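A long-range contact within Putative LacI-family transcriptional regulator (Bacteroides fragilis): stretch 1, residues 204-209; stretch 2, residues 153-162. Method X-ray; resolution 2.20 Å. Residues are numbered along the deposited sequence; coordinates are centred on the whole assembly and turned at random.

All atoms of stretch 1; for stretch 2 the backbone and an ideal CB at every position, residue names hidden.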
# COMPACT_ATOMS: atom_id res chain seq x y z
N GLY A 204 -11.38 -14.98 -11.87
CA GLY A 204 -12.52 -14.59 -11.06
C GLY A 204 -12.20 -13.56 -9.99
O GLY A 204 -11.04 -13.20 -9.79
N ILE A 205 -13.23 -13.09 -9.30
CA ILE A 205 -13.07 -12.08 -8.26
C ILE A 205 -14.23 -12.13 -7.28
O ILE A 205 -15.34 -12.52 -7.64
CB ILE A 205 -13.01 -10.66 -8.90
CG1 ILE A 205 -12.85 -9.59 -7.83
CG2 ILE A 205 -14.30 -10.39 -9.70
CD1 ILE A 205 -12.59 -8.21 -8.40
N THR A 206 -13.96 -11.75 -6.03
CA THR A 206 -14.98 -11.68 -4.99
C THR A 206 -14.82 -10.33 -4.28
O THR A 206 -13.71 -9.80 -4.20
CB THR A 206 -14.84 -12.81 -3.95
OG1 THR A 206 -15.99 -12.79 -3.09
CG2 THR A 206 -13.59 -12.63 -3.10
N PHE A 207 -15.91 -9.78 -3.76
CA PHE A 207 -15.84 -8.49 -3.08
C PHE A 207 -16.01 -8.60 -1.58
O PHE A 207 -15.98 -7.59 -0.88
CB PHE A 207 -16.87 -7.52 -3.67
CG PHE A 207 -16.65 -7.24 -5.12
CD1 PHE A 207 -15.53 -6.52 -5.53
CD2 PHE A 207 -17.51 -7.76 -6.08
CE1 PHE A 207 -15.28 -6.32 -6.89
CE2 PHE A 207 -17.27 -7.57 -7.43
CZ PHE A 207 -16.15 -6.85 -7.84
N ASN A 208 -16.23 -9.81 -1.09
CA ASN A 208 -16.34 -9.99 0.35
C ASN A 208 -14.92 -10.34 0.75
O ASN A 208 -14.04 -10.36 -0.11
CB ASN A 208 -17.35 -11.10 0.71
CG ASN A 208 -17.05 -12.42 0.03
OD1 ASN A 208 -16.01 -13.04 0.25
ND2 ASN A 208 -18.00 -12.88 -0.79
N SER A 209 -14.66 -10.60 2.02
CA SER A 209 -13.29 -10.88 2.44
C SER A 209 -12.95 -12.35 2.65
O SER A 209 -11.92 -12.67 3.24
CB SER A 209 -12.97 -10.10 3.71
OG SER A 209 -13.92 -10.37 4.73
N UNK A 153 -20.86 -1.64 0.84
CA UNK A 153 -19.51 -1.53 0.31
C UNK A 153 -19.35 -2.58 -0.80
O UNK A 153 -18.87 -2.27 -1.89
CB UNK A 153 -18.47 -1.72 1.41
N UNK A 154 -19.77 -3.81 -0.52
CA UNK A 154 -19.67 -4.91 -1.49
C UNK A 154 -20.48 -4.67 -2.76
O UNK A 154 -19.96 -4.82 -3.86
CB UNK A 154 -20.13 -6.22 -0.84
N UNK A 155 -21.74 -4.29 -2.59
CA UNK A 155 -22.63 -4.03 -3.71
C UNK A 155 -22.08 -2.91 -4.58
O UNK A 155 -21.99 -3.02 -5.80
CB UNK A 155 -24.03 -3.68 -3.21
N UNK A 156 -21.70 -1.82 -3.93
CA UNK A 156 -21.16 -0.66 -4.61
C UNK A 156 -19.87 -0.99 -5.36
O UNK A 156 -19.65 -0.51 -6.49
CB UNK A 156 -20.91 0.47 -3.60
N UNK A 157 -19.00 -1.79 -4.74
CA UNK A 157 -17.75 -2.20 -5.38
C UNK A 157 -18.07 -2.87 -6.70
O UNK A 157 -17.40 -2.66 -7.71
CB UNK A 157 -16.94 -3.14 -4.48
N UNK A 158 -19.12 -3.68 -6.68
CA UNK A 158 -19.55 -4.41 -7.86
C UNK A 158 -19.99 -3.46 -8.97
O UNK A 158 -19.74 -3.70 -10.15
CB UNK A 158 -20.69 -5.37 -7.50
N UNK A 159 -20.65 -2.38 -8.59
CA UNK A 159 -21.11 -1.39 -9.56
C UNK A 159 -19.93 -0.70 -10.25
O UNK A 159 -19.96 -0.44 -11.46
CB UNK A 159 -22.00 -0.35 -8.87
N UNK A 160 -18.88 -0.40 -9.49
CA UNK A 160 -17.72 0.25 -10.07
C UNK A 160 -16.99 -0.73 -10.97
O UNK A 160 -16.38 -0.35 -11.98
CB UNK A 160 -16.79 0.78 -8.98
N UNK A 161 -17.04 -1.99 -10.58
CA UNK A 161 -16.41 -3.06 -11.34
C UNK A 161 -17.07 -3.17 -12.72
O UNK A 161 -16.39 -3.19 -13.75
CB UNK A 161 -16.51 -4.39 -10.59
N UNK A 162 -18.39 -3.24 -12.73
CA UNK A 162 -19.13 -3.37 -13.98
C UNK A 162 -18.96 -2.14 -14.86
O UNK A 162 -18.97 -2.25 -16.09
CB UNK A 162 -20.61 -3.61 -13.69

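Backbone torsions throughout 153-162 are helical, with phi from -56° to -70° and psi from -31° to -50°, so residues three or four apart share a face. The closest CA pair places F207 beside position 154, at 5.5 Å between the two CA atoms. What stretch 1 offers this helix is chiefly the F207 ring, its carbonyl oxygen and, further along, the end of I205.

At position 153 CA-to-CB points sideways and the ideal CB has nothing of stretch 1 within 5.5 Å, so the visible atoms hardly restrict the choice. The residue is Q153, which works within the helix, its OE1 accepting a hydrogen bond from the NE of residue 157 at 2.8 Å.

Position 154 also points its CB sideways, but the ideal CB lies 4.4 Å from F207 O and 5.3 Å from N208 N. A side chain with some length could bend over this turn; a long polar or partly aliphatic one would suit. Q154 does so: its CG packs 3.4 Å from F207 O, and the chain continues toward N208, so that its end comes nearer than its CB direction suggests.

Positions 155 and 156 have no atom of stretch 1 near their ideal CB, and at 155 the CB points away. Many residues would serve; E155 and S156 are found, neither touching stretch 1.

Position 157 points toward stretch 1, its ideal CB 3.8 Å from F207 CD1. Here lie an aromatic ring and an acceptor, F207 O, beyond the first few carbons. An aliphatic residue could cover the ring, while a long donor such as lysine or arginine could also reach the carbonyl. R157 does both: its CB lies 3.8 Å from F207 CD1, and its extended chain (chi2 and chi3 both t) carries NH1 to 2.9 Å from F207 O. At an N-H...O angle of 124° this hydrogen bond is weak, although the oxygen lies near the guanidinium plane.

At position 158 the CB points sideways, with its ideal position 4.1 Å from F207 CE2. Backbone atoms of 157 and 158 lie over one face of that ring, so a side chain with a methylene stem fits, whatever its tip. In E158 the CG sits 3.8 Å from F207 CE2, while OE2 forms a salt bridge with NH2 of residue 162 at 2.6 Å.

Positions 159 and 160 are out of reach, and stretch 1 sets no requirement there; they hold I159 and G160.

Position 161 points toward stretch 1, its ideal CB 3.7 Å from F207 CZ, with I205 nearby. The neighbours are apolar, so leucine, methionine or an aromatic would suit. F161 takes chi1 t, and its CG meets F207 CZ at 3.7 Å. The rings form an offset edge-to-face pair, the F207 edge toward the F161 face, with centroids 5.6 Å apart and planes at 69°. F161 CE1 also packs 3.9 Å from I205 CD1.

Position 162 is out of reach and unconstrained by stretch 1; R162 completes the salt bridge with E158.

Stretch 2 (153-162) QQESREIGFR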
# COMPACT_ATOMS: atom_id res chain seq x y z
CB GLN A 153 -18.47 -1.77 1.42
CG GLN A 153 -17.02 -1.92 0.94
CD GLN A 153 -16.36 -0.60 0.56
OE1 GLN A 153 -15.53 -0.55 -0.36
NE2 GLN A 153 -16.71 0.47 1.26
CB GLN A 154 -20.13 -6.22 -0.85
CG GLN A 154 -19.13 -6.81 0.13
CD GLN A 154 -19.71 -7.95 0.93
OE1 GLN A 154 -20.69 -8.56 0.52
NE2 GLN A 154 -19.10 -8.25 2.08
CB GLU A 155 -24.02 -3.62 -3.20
CG GLU A 155 -25.06 -3.44 -4.29
CD GLU A 155 -26.14 -2.42 -3.92
OE1 GLU A 155 -26.60 -2.44 -2.76
OE2 GLU A 155 -26.51 -1.60 -4.79
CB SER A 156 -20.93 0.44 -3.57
OG SER A 156 -21.10 1.71 -4.13
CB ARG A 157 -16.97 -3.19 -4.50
CG ARG A 157 -16.14 -2.56 -3.39
CD ARG A 157 -15.58 -3.63 -2.46
NE ARG A 157 -14.85 -3.05 -1.33
CZ ARG A 157 -14.41 -3.76 -0.30
NH1 ARG A 157 -14.64 -5.07 -0.25
NH2 ARG A 157 -13.74 -3.17 0.68
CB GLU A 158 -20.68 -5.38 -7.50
CG GLU A 158 -20.81 -6.51 -8.49
CD GLU A 158 -21.87 -7.52 -8.09
OE1 GLU A 158 -21.77 -8.09 -6.98
OE2 GLU A 158 -22.79 -7.73 -8.89
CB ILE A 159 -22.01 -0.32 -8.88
CG1 ILE A 159 -23.35 -0.96 -8.48
CG2 ILE A 159 -22.27 0.84 -9.82
CD1 ILE A 159 -24.25 -0.03 -7.68
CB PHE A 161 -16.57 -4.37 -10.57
CG PHE A 161 -15.98 -5.56 -11.28
CD1 PHE A 161 -14.62 -5.85 -11.15
CD2 PHE A 161 -16.77 -6.38 -12.07
CE1 PHE A 161 -14.06 -6.94 -11.80
CE2 PHE A 161 -16.20 -7.48 -12.73
CZ PHE A 161 -14.85 -7.76 -12.59
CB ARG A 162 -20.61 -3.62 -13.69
CG ARG A 162 -20.92 -4.95 -12.99
CD ARG A 162 -22.39 -5.04 -12.58
NE ARG A 162 -22.69 -6.22 -11.78
CZ ARG A 162 -22.74 -7.47 -12.24
NH1 ARG A 162 -22.53 -7.74 -13.52
NH2 ARG A 162 -22.99 -8.47 -11.40
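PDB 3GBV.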